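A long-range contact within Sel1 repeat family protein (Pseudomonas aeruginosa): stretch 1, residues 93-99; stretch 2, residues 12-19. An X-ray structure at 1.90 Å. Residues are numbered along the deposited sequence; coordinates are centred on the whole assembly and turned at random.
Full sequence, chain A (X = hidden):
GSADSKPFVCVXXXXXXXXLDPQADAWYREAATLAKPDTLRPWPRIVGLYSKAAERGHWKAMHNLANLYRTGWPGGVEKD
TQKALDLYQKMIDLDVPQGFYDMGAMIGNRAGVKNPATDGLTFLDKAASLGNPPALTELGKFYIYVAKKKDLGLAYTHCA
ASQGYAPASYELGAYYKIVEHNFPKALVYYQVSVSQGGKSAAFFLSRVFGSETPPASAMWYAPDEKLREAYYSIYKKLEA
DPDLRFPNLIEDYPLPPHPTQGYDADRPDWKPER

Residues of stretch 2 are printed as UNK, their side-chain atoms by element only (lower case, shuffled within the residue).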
# COMPACT_ATOMS: atom_id res chain seq x y z
N ASP A 93 -3.61 21.36 1.24
CA ASP A 93 -3.13 22.71 0.95
C ASP A 93 -1.87 22.69 0.09
O ASP A 93 -1.67 23.58 -0.74
CB ASP A 93 -2.85 23.46 2.25
CG ASP A 93 -4.12 23.93 2.93
OD1 ASP A 93 -5.20 23.81 2.32
OD2 ASP A 93 -4.02 24.41 4.07
N LEU A 94 -1.02 21.69 0.29
CA LEU A 94 0.17 21.49 -0.53
C LEU A 94 -0.11 20.65 -1.77
O LEU A 94 0.84 20.31 -2.49
CB LEU A 94 1.27 20.83 0.30
CG LEU A 94 1.80 21.61 1.51
CD1 LEU A 94 2.68 20.71 2.37
CD2 LEU A 94 2.57 22.86 1.06
N ASP A 95 -1.37 20.31 -2.02
CA ASP A 95 -1.76 19.47 -3.16
C ASP A 95 -1.08 18.11 -3.13
O ASP A 95 -0.74 17.54 -4.17
CB ASP A 95 -1.49 20.18 -4.49
CG ASP A 95 -2.52 19.83 -5.55
OD1 ASP A 95 -2.15 19.72 -6.73
OD2 ASP A 95 -3.70 19.66 -5.18
N VAL A 96 -0.88 17.57 -1.93
CA VAL A 96 -0.27 16.25 -1.77
C VAL A 96 -1.31 15.19 -2.11
O VAL A 96 -2.39 15.18 -1.50
CB VAL A 96 0.29 16.06 -0.35
CG1 VAL A 96 0.80 14.64 -0.19
CG2 VAL A 96 1.41 17.05 -0.08
N PRO A 97 -1.05 14.31 -3.07
CA PRO A 97 -2.09 13.35 -3.49
C PRO A 97 -2.56 12.45 -2.36
O PRO A 97 -3.76 12.14 -2.29
CB PRO A 97 -1.41 12.56 -4.61
CG PRO A 97 -0.31 13.45 -5.10
CD PRO A 97 0.16 14.22 -3.91
N GLN A 98 -1.66 12.02 -1.47
CA GLN A 98 -2.08 11.22 -0.33
C GLN A 98 -3.02 11.99 0.59
O GLN A 98 -3.86 11.38 1.27
CB GLN A 98 -0.85 10.73 0.45
CG GLN A 98 -1.16 9.70 1.54
CD GLN A 98 -1.59 8.36 0.98
OE1 GLN A 98 -1.08 7.91 -0.05
NE2 GLN A 98 -2.52 7.70 1.67
N GLY A 99 -2.92 13.32 0.61
CA GLY A 99 -3.81 14.11 1.45
C GLY A 99 -5.27 13.97 1.07
O GLY A 99 -6.15 13.97 1.93
N UNK A 12 2.77 9.60 -12.42
CA UNK A 12 3.58 9.25 -11.25
C UNK A 12 3.25 10.19 -10.10
O UNK A 12 3.30 11.41 -10.25
o UNK A 12 5.96 8.41 -9.58
c UNK A 12 5.88 8.33 -10.81
n UNK A 12 6.49 7.37 -11.50
c UNK A 12 5.06 9.32 -11.60
N UNK A 13 2.91 9.61 -8.94
CA UNK A 13 2.66 10.42 -7.76
C UNK A 13 3.90 11.23 -7.37
O UNK A 13 3.77 12.27 -6.71
c UNK A 13 2.22 9.54 -6.60
c UNK A 13 1.42 9.48 -4.20
o UNK A 13 0.32 9.43 -3.63
c UNK A 13 1.54 10.30 -5.47
o UNK A 13 2.43 8.88 -3.78
N UNK A 14 5.09 10.77 -7.76
CA UNK A 14 6.35 11.48 -7.54
C UNK A 14 6.52 12.70 -8.47
O UNK A 14 7.61 13.28 -8.50
c UNK A 14 7.53 10.52 -7.72
n UNK A 14 7.88 5.89 -8.00
c UNK A 14 7.61 9.45 -6.65
c UNK A 14 8.31 8.20 -7.17
c UNK A 14 7.41 6.98 -7.10
N UNK A 15 5.46 13.10 -9.18
CA UNK A 15 5.48 14.28 -10.03
C UNK A 15 4.78 15.48 -9.41
O UNK A 15 5.09 16.62 -9.79
c UNK A 15 5.68 13.10 -12.26
o UNK A 15 6.71 12.58 -11.78
o UNK A 15 5.32 12.93 -13.45
c UNK A 15 4.82 13.98 -11.38
N UNK A 16 3.84 15.27 -8.48
CA UNK A 16 3.08 16.36 -7.89
C UNK A 16 3.28 16.41 -6.37
O UNK A 16 2.30 16.48 -5.62
n UNK A 16 0.63 14.12 -11.06
n UNK A 16 1.87 15.83 -10.69
c UNK A 16 1.59 16.23 -8.21
c UNK A 16 0.53 14.40 -9.72
c UNK A 16 1.31 15.48 -9.48
c UNK A 16 1.44 15.00 -11.63
N UNK A 17 4.54 16.33 -5.92
CA UNK A 17 4.86 16.40 -4.50
C UNK A 17 5.67 17.66 -4.21
O UNK A 17 6.48 18.09 -5.04
c UNK A 17 3.74 13.96 -2.92
c UNK A 17 4.94 13.84 -3.86
c UNK A 17 5.66 15.18 -4.03
c UNK A 17 5.89 12.75 -3.40
N UNK A 18 5.47 18.27 -3.05
CA UNK A 18 6.25 19.46 -2.68
C UNK A 18 7.67 19.07 -2.33
O UNK A 18 7.96 17.88 -2.12
c UNK A 18 4.51 17.90 -1.99
c UNK A 18 5.49 20.01 -1.47
c UNK A 18 4.87 18.80 -0.85
N UNK A 19 8.60 20.03 -2.26
CA UNK A 19 9.98 19.69 -1.93
C UNK A 19 10.10 19.12 -0.53
O UNK A 19 9.41 19.55 0.40
c UNK A 19 9.66 22.07 -1.93
c UNK A 19 10.73 21.02 -2.07
c UNK A 19 8.45 21.47 -2.56
O HOH W 1 1.60 7.71 -0.81

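Position 12 has four side-chain atoms: two carbons, the second carrying one oxygen and one nitrogen. None of them reaches stretch 1. A terminal amide on so short a chain is asparagine, Asn-12. Its OD1 accepts a hydrogen bond from the backbone N of position 14 at 3.1 Å, and its backbone O accepts one from the N of position 15 at 2.9 Å. Both bonds help fold the chain into a turn.

Position 13 has three carbons in a row, the third carrying two oxygens. Its middle carbon lies 3.7 Å from CG of Pro-97. This is glutamate, Glu-13. The CA-to-CB bond points sideways, but the end of the side chain comes nearer to stretch 1. Glu-13 OE2 lies 3.9 Å from Gln-98 N, too far for a hydrogen bond. A water bridges the side chains instead, donating to Gln-98 OE1 at 2.8 Å and weakly to Glu-13 OE1 at 3.3 Å.

Position 14 has four carbons in a row ending in nitrogen. The CA-to-CB bond points away from stretch 1. This is lysine, Lys-14.

Position 15 has two carbons, the second carrying two oxygens. It makes no contact with stretch 1. This is aspartate, Asp-15.

Position 16 has one carbon followed by a five-membered ring of three carbons and two nitrogens. That ring is an imidazole, so the residue is His-16. Its CA-to-CB bond points toward stretch 1, yet the close contacts are made by its backbone O: His-16 O lies 3.5 Å from Asp-95 O and 3.6 Å from Pro-97 CD.

Position 17 has four carbons, forked at the second. One fork tip lies 3.7 Å from Pro-97 CD and 4.1 Å from Val-96 CG1. The fork marks leucine, Leu-17, and the tip is CD2.

Position 18 has three carbons closing a ring onto the backbone N. One ring carbon lies 3.7 Å from Val-96 CG2. This is proline, Pro-18, and that carbon is CD. Its CG lies 4.3 Å from Leu-94 CB.

Position 19 has the same closed ring of three carbons. It does not reach stretch 1. This is also proline, Pro-19.

The contact works mainly by apolar packing. Leu-17 and Pro-18 lie against Leu-94, Val-96 and Pro-97, while the aliphatic part of Glu-13 also meets the Pro-97 ring. No direct hydrogen bond crosses between the stretches. The water links their polar ends, and 334 Å² of surface is buried in total.

Stretch 2 (12-19) NEKDHLPP
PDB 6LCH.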